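Local coordinates for CRISPR/cas2 protein (Pyrococcus horikoshii OT3, PDB 6K2E) that belongs to the Cas2 family of CRISPR-associated proteins and probably binds nucleic acid as a symmetric dimer during CRISPR adaptation, at the interface of chains A and B. Sequence-based numbering; all coordinates share one arbitrary frame. Chains: chain A/B, CRISPR/cas2 protein.

The interface of chains A and B. Residues chain A 7, 31, 37, 72-74; chain B 63-65.
A:Leu74 and B:Tyr65 face each other as an antiparallel beta bridge, strand 73-78 of chain A running beside strand 61-67 of chain B, with the CA of A:Leu74 3.4 Å from the backbone O of B:Ile64. From this shared edge the phenol of B:Tyr65 reaches into chain A, a worked example of an aromatic side chain clamped on both faces and tethered at its end. The methyl CD1 of A:Ile7 sits over one face, 3.8 Å from the ring centroid, and CD1 of A:Leu74 lies over the opposite face, 3.7 Å from the same point. With CG set opposite its own carbonyl carbon (chi1 -72°), the tyrosine directs its ring between these two methyls. The CD1 edge of B:Tyr65 meets the A:Phe72 ring edge-to-face, the planes 74° apart, and CE1 of A:Phe72 approaches the tyrosine CD1 to 3.6 Å. At the far end, the hydroxyl OH of B:Tyr65 donates a hydrogen bond of 2.8 Å to the carboxylate oxygen OE2 of A:Glu37, arriving from well above the carboxylate plane. NE of A:Arg31, in a salt-bridging hydrogen bond of 2.6 Å, holds OE2 of A:Glu37 from the other face, with OE2 near the guanidinium plane. The arginine probably steadies the acceptor and offsets its negative charge, while its CG packs against CD1 of B:Leu63. CD2 of A:Leu74 covers a face of the guanidinium, linking the polar cluster to the apolar clamp. Substituting B:Tyr65 with an alanine would probably leave the A:Glu37 carboxylate without its partner from chain B and open a gap between the methyls of A:Ile7 and A:Leu74. Repeated by two-fold symmetry with the chains exchanged, this contact helps fasten the last strand, 73-78, of each Cas2 subunit onto its neighbour, and so likely stabilises the dimer typical of the family.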
# COMPACT_ATOMS: atom_id res chain seq x y z
N ILE A 7 4.35 -0.63 -5.93
CA ILE A 7 3.57 0.16 -4.98
C ILE A 7 4.32 0.10 -3.66
O ILE A 7 4.61 -0.99 -3.17
CB ILE A 7 2.13 -0.35 -4.79
CG1 ILE A 7 1.33 -0.33 -6.07
CG2 ILE A 7 1.38 0.50 -3.77
CD1 ILE A 7 -0.02 -1.01 -5.90
N ARG A 31 1.41 9.12 -4.68
CA ARG A 31 -0.04 8.94 -4.75
C ARG A 31 -0.74 9.73 -3.65
O ARG A 31 -1.46 10.70 -3.92
CB ARG A 31 -0.38 7.45 -4.64
CG ARG A 31 -1.85 7.08 -4.41
CD ARG A 31 -2.71 7.56 -5.54
NE ARG A 31 -2.54 6.75 -6.74
CZ ARG A 31 -3.10 7.03 -7.90
NH1 ARG A 31 -3.87 8.11 -8.03
NH2 ARG A 31 -2.89 6.23 -8.94
N GLU A 37 3.97 5.10 -6.13
CA GLU A 37 3.85 4.06 -7.14
C GLU A 37 4.46 4.52 -8.46
O GLU A 37 4.74 5.71 -8.65
CB GLU A 37 2.40 3.62 -7.34
CG GLU A 37 1.43 4.75 -7.59
CD GLU A 37 -0.01 4.28 -7.70
OE1 GLU A 37 -0.29 3.40 -8.54
OE2 GLU A 37 -0.86 4.81 -6.97
N PHE A 72 -4.22 -2.93 -12.74
CA PHE A 72 -5.07 -2.81 -11.57
C PHE A 72 -5.97 -1.59 -11.71
O PHE A 72 -5.67 -0.65 -12.45
CB PHE A 72 -4.27 -2.72 -10.26
CG PHE A 72 -3.35 -1.53 -10.18
CD1 PHE A 72 -3.78 -0.30 -9.67
CD2 PHE A 72 -2.03 -1.66 -10.58
CE1 PHE A 72 -2.94 0.78 -9.62
CE2 PHE A 72 -1.18 -0.58 -10.51
CZ PHE A 72 -1.64 0.65 -10.03
N ASP A 73 -7.03 -1.59 -10.91
CA ASP A 73 -7.81 -0.40 -10.62
C ASP A 73 -7.53 0.01 -9.18
O ASP A 73 -7.21 -0.83 -8.34
CB ASP A 73 -9.32 -0.63 -10.79
CG ASP A 73 -9.71 -1.03 -12.20
OD1 ASP A 73 -10.44 -2.04 -12.34
OD2 ASP A 73 -9.31 -0.34 -13.16
N LEU A 74 -7.63 1.31 -8.91
CA LEU A 74 -7.55 1.85 -7.55
C LEU A 74 -8.84 2.59 -7.26
O LEU A 74 -9.24 3.48 -8.01
CB LEU A 74 -6.35 2.79 -7.36
CG LEU A 74 -6.39 3.75 -6.15
CD1 LEU A 74 -6.17 3.04 -4.79
CD2 LEU A 74 -5.40 4.89 -6.30
N LEU B 63 -7.10 3.59 0.66
CA LEU B 63 -6.73 3.21 -0.69
C LEU B 63 -7.00 1.73 -0.90
O LEU B 63 -6.46 0.89 -0.18
CB LEU B 63 -5.25 3.48 -0.95
CG LEU B 63 -4.72 4.90 -0.85
CD1 LEU B 63 -3.33 4.94 -1.44
CD2 LEU B 63 -5.68 5.88 -1.51
N ILE B 64 -7.79 1.41 -1.92
CA ILE B 64 -8.14 0.03 -2.24
C ILE B 64 -7.63 -0.24 -3.65
O ILE B 64 -8.17 0.28 -4.63
CB ILE B 64 -9.66 -0.21 -2.11
CG1 ILE B 64 -10.11 0.07 -0.67
CG2 ILE B 64 -10.03 -1.62 -2.49
CD1 ILE B 64 -11.55 -0.26 -0.39
N TYR B 65 -6.55 -1.03 -3.75
CA TYR B 65 -5.96 -1.44 -5.02
C TYR B 65 -6.51 -2.81 -5.39
O TYR B 65 -6.31 -3.78 -4.65
CB TYR B 65 -4.43 -1.51 -4.94
CG TYR B 65 -3.71 -0.19 -4.88
CD1 TYR B 65 -3.43 0.54 -6.04
CD2 TYR B 65 -3.29 0.32 -3.66
CE1 TYR B 65 -2.77 1.76 -5.98
CE2 TYR B 65 -2.62 1.53 -3.59
CZ TYR B 65 -2.37 2.24 -4.75
OH TYR B 65 -1.72 3.44 -4.65